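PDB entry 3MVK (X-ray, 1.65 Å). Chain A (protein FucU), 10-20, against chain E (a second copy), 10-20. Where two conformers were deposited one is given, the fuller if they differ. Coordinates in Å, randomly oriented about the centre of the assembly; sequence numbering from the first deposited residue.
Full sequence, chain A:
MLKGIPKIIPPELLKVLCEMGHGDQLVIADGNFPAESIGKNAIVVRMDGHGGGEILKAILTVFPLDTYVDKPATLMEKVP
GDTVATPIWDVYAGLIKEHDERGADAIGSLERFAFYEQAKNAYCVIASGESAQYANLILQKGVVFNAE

Chain A 10-20: PPELLKVLCEM
Chain E 10-20: PPELLKVLCEM

Each stretch is a short α-helix spanning residues 11-19, and the two copies pack nearly antiparallel: their N-to-C directions differ by 157° and the axes approach to 8.4 Å. Backbone angles stay close to -60/-45 through most of each helix, drifting to about -85/-16 at Glu A19 and Glu E19. Pro A10 and Pro E10, at -78/163 and -76/160, occupy the N-cap positions, and the selenomethionines Met A20 and Met E20 leave helical geometry at -60/144 and -65/143. The i to i+4 ladder starts at the cap, with Leu A14 N donating to Pro A10 O at 3.0 Å, and ends with Met A20 N on Val A16 O at 3.0 Å; chain E repeats both bonds at the same lengths. Proline suits position 11 because a first-turn residue needs no amide hydrogen for this ladder.

The register is reciprocal. Pro A11 CA lies 4.9 Å from Lys E15 CA, and Lys A15 CA lies 4.9 Å from Pro E11 CA, so the first turn of one helix sits beside the middle of the other. The two stretches together bury 540 Å², and no hydrogen bond crosses between them; the contact rests on apolar surface and on the methylenes of longer side chains.

At the centre, Leu A14 and Leu E14 both point toward the opposing helix with chi1 t and chi2 p, bringing Leu A14 CG to 3.7 Å from Leu E14 CD2. Each leucine also meets a cysteine one turn further along its partner: Leu A14 CD2 is 3.4 Å from Cys E18 SG, and Cys A18 SG is 3.6 Å from Leu E14 CD2. The cysteines take chi1 m, and the prolines, C-gamma exo, direct their CA-to-CB bonds toward the other helix; Pro A11 CB stands 4.2 Å from Cys E18 CB. The compact puckered ring lies where the backbones come close.

Lys A15 and Lys E15 are used chiefly for their carbon. Both chains run t, t, t through chi3 and turn to m at chi4. Lys A15 CG lies 3.8 Å from Pro E11 CB, its CE reaches 3.8 Å from Glu E12 CA, and the two lysines meet midway, Lys A15 CD to Lys E15 CD at 3.8 Å. Each ammonium is then paired within its own helix: Lys A15 NZ donates to Glu A19 OE2 at 2.8 Å, and Lys E15 NZ to Glu E19 OE2 at 2.8 Å, both salt bridges. Glu A19 and Glu E19 take chi1 p and chi2 t, and Glu A19 CB still touches Pro E11 CG at 3.8 Å.

Glu A12 and Glu E12, extended with chi1 and chi2 t, direct their CA-to-CB bonds away from the partner helix. Leu A13 and Val A16, with Leu E13 and Val E16, also point away; they are buried but contribute nothing to this contact.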

# COMPACT_ATOMS: atom_id res chain seq x y z
N PRO A 10 -7.04 -19.18 -14.87
CA PRO A 10 -6.26 -17.96 -15.15
C PRO A 10 -4.90 -18.05 -14.46
O PRO A 10 -4.73 -18.88 -13.54
CB PRO A 10 -7.10 -16.84 -14.53
CG PRO A 10 -7.91 -17.52 -13.44
CD PRO A 10 -8.16 -18.93 -13.94
N PRO A 11 -3.94 -17.21 -14.87
CA PRO A 11 -2.58 -17.33 -14.33
C PRO A 11 -2.51 -17.26 -12.79
O PRO A 11 -1.74 -18.01 -12.18
CB PRO A 11 -1.84 -16.14 -14.95
CG PRO A 11 -2.58 -15.83 -16.20
CD PRO A 11 -4.03 -16.20 -15.95
N GLU A 12 -3.30 -16.38 -12.18
CA GLU A 12 -3.31 -16.29 -10.72
C GLU A 12 -3.74 -17.60 -10.06
O GLU A 12 -3.19 -17.99 -9.03
CB GLU A 12 -4.22 -15.17 -10.24
CG GLU A 12 -4.30 -15.17 -8.71
CD GLU A 12 -5.06 -14.02 -8.12
OE1 GLU A 12 -5.97 -13.48 -8.81
OE2 GLU A 12 -4.73 -13.65 -6.96
N LEU A 13 -4.73 -18.28 -10.65
CA LEU A 13 -5.18 -19.53 -10.06
C LEU A 13 -4.14 -20.64 -10.27
O LEU A 13 -4.00 -21.54 -9.43
CB LEU A 13 -6.56 -19.93 -10.60
CG LEU A 13 -7.17 -21.21 -10.01
CD1 LEU A 13 -7.31 -21.15 -8.48
CD2 LEU A 13 -8.53 -21.49 -10.67
N LEU A 14 -3.43 -20.60 -11.39
CA LEU A 14 -2.36 -21.55 -11.59
C LEU A 14 -1.29 -21.41 -10.52
O LEU A 14 -0.86 -22.41 -9.93
CB LEU A 14 -1.78 -21.40 -13.00
CG LEU A 14 -0.70 -22.40 -13.38
CD1 LEU A 14 -1.26 -23.82 -13.32
CD2 LEU A 14 -0.24 -22.08 -14.78
N LYS A 15 -0.93 -20.16 -10.21
CA LYS A 15 0.01 -19.87 -9.12
C LYS A 15 -0.50 -20.43 -7.80
O LYS A 15 0.24 -21.09 -7.05
CB LYS A 15 0.25 -18.36 -9.00
CG LYS A 15 1.20 -18.00 -7.88
CD LYS A 15 1.59 -16.51 -7.95
CE LYS A 15 2.62 -16.13 -6.90
NZ LYS A 15 2.08 -16.08 -5.51
N VAL A 16 -1.77 -20.15 -7.51
CA VAL A 16 -2.41 -20.64 -6.29
C VAL A 16 -2.31 -22.16 -6.21
O VAL A 16 -1.92 -22.72 -5.18
CB VAL A 16 -3.88 -20.13 -6.20
CG1 VAL A 16 -4.71 -20.95 -5.19
CG2 VAL A 16 -3.87 -18.64 -5.83
N LEU A 17 -2.65 -22.85 -7.29
CA LEU A 17 -2.72 -24.30 -7.24
C LEU A 17 -1.34 -24.89 -7.00
O LEU A 17 -1.20 -25.88 -6.28
CB LEU A 17 -3.33 -24.87 -8.53
CG LEU A 17 -4.82 -24.49 -8.71
CD1 LEU A 17 -5.29 -24.80 -10.11
CD2 LEU A 17 -5.71 -25.23 -7.71
N CYS A 18 -0.33 -24.24 -7.55
CA CYS A 18 1.05 -24.69 -7.39
C CYS A 18 1.61 -24.40 -6.01
O CYS A 18 2.39 -25.20 -5.46
CB CYS A 18 1.95 -24.05 -8.44
SG CYS A 18 1.58 -24.61 -10.09
N GLU A 19 1.25 -23.27 -5.44
CA GLU A 19 1.83 -22.92 -4.17
C GLU A 19 1.09 -23.55 -2.97
O GLU A 19 1.65 -23.62 -1.89
CB GLU A 19 2.00 -21.42 -4.03
CG GLU A 19 0.74 -20.70 -3.68
CD GLU A 19 0.77 -19.22 -4.04
OE1 GLU A 19 -0.28 -18.56 -3.89
OE2 GLU A 19 1.81 -18.71 -4.48
N MSE A 20 -0.14 -23.99 -3.16
CA MSE A 20 -0.80 -24.83 -2.14
C MSE A 20 -0.01 -26.11 -1.88
O MSE A 20 0.58 -26.69 -2.81
CB MSE A 20 -2.20 -25.19 -2.60
CG MSE A 20 -3.15 -24.00 -2.50
SE MSE A 20 -4.94 -24.35 -3.21
CE MSE A 20 -5.61 -25.54 -1.81
N PRO E 10 9.44 -21.41 -9.94
CA PRO E 10 8.58 -21.14 -8.79
C PRO E 10 7.20 -20.67 -9.25
O PRO E 10 7.06 -20.22 -10.39
CB PRO E 10 9.32 -20.01 -8.06
CG PRO E 10 10.04 -19.28 -9.15
CD PRO E 10 10.47 -20.37 -10.12
N PRO E 11 6.19 -20.78 -8.37
CA PRO E 11 4.82 -20.43 -8.76
C PRO E 11 4.69 -19.06 -9.41
O PRO E 11 3.96 -18.93 -10.40
CB PRO E 11 4.05 -20.51 -7.43
CG PRO E 11 4.80 -21.53 -6.63
CD PRO E 11 6.26 -21.31 -6.99
N GLU E 12 5.40 -18.05 -8.89
CA GLU E 12 5.32 -16.71 -9.47
C GLU E 12 5.84 -16.67 -10.91
O GLU E 12 5.30 -15.96 -11.76
CB GLU E 12 6.08 -15.68 -8.65
CG GLU E 12 5.91 -14.30 -9.25
CD GLU E 12 6.70 -13.24 -8.53
OE1 GLU E 12 7.59 -13.60 -7.70
OE2 GLU E 12 6.44 -12.05 -8.82
N LEU E 13 6.91 -17.41 -11.18
CA LEU E 13 7.42 -17.41 -12.54
C LEU E 13 6.46 -18.17 -13.48
O LEU E 13 6.31 -17.79 -14.64
CB LEU E 13 8.83 -17.99 -12.58
CG LEU E 13 9.50 -18.00 -13.96
CD1 LEU E 13 9.46 -16.62 -14.62
CD2 LEU E 13 10.94 -18.46 -13.80
N LEU E 14 5.82 -19.22 -12.98
CA LEU E 14 4.83 -19.93 -13.80
C LEU E 14 3.71 -18.97 -14.19
O LEU E 14 3.31 -18.90 -15.35
CB LEU E 14 4.29 -21.17 -13.08
CG LEU E 14 3.41 -22.11 -13.93
CD1 LEU E 14 4.18 -22.62 -15.14
CD2 LEU E 14 2.90 -23.29 -13.11
N LYS E 15 3.24 -18.17 -13.23
CA LYS E 15 2.21 -17.17 -13.51
C LYS E 15 2.65 -16.14 -14.57
O LYS E 15 1.91 -15.82 -15.51
CB LYS E 15 1.83 -16.44 -12.22
CG LYS E 15 0.83 -15.31 -12.43
CD LYS E 15 0.37 -14.77 -11.10
CE LYS E 15 -0.73 -13.71 -11.25
NZ LYS E 15 -0.21 -12.47 -11.90
N VAL E 16 3.89 -15.64 -14.43
CA VAL E 16 4.48 -14.71 -15.38
C VAL E 16 4.52 -15.31 -16.79
O VAL E 16 4.13 -14.65 -17.75
CB VAL E 16 5.92 -14.32 -14.97
CG1 VAL E 16 6.63 -13.62 -16.09
CG2 VAL E 16 5.88 -13.39 -13.77
N LEU E 17 4.99 -16.55 -16.91
CA LEU E 17 5.17 -17.15 -18.23
C LEU E 17 3.82 -17.29 -18.92
O LEU E 17 3.69 -17.08 -20.13
CB LEU E 17 5.89 -18.50 -18.15
CG LEU E 17 7.33 -18.38 -17.64
CD1 LEU E 17 7.82 -19.76 -17.21
CD2 LEU E 17 8.27 -17.73 -18.70
N CYS E 18 2.81 -17.58 -18.11
CA CYS E 18 1.45 -17.77 -18.60
C CYS E 18 0.79 -16.48 -19.02
O CYS E 18 0.07 -16.43 -20.02
CB CYS E 18 0.60 -18.45 -17.53
SG CYS E 18 1.04 -20.15 -17.33
N GLU E 19 1.04 -15.41 -18.27
CA GLU E 19 0.40 -14.15 -18.60
C GLU E 19 1.11 -13.32 -19.68
O GLU E 19 0.54 -12.39 -20.23
CB GLU E 19 0.13 -13.32 -17.35
CG GLU E 19 1.34 -12.78 -16.75
CD GLU E 19 1.17 -12.40 -15.28
OE1 GLU E 19 2.15 -11.94 -14.70
OE2 GLU E 19 0.07 -12.54 -14.71
N MSE E 20 2.35 -13.69 -19.99
CA MSE E 20 3.03 -13.08 -21.13
C MSE E 20 2.32 -13.46 -22.41
O MSE E 20 1.82 -14.60 -22.54
CB MSE E 20 4.50 -13.54 -21.17
CG MSE E 20 5.33 -12.73 -20.17
SE MSE E 20 7.15 -13.46 -19.98
CE MSE E 20 7.93 -12.82 -21.66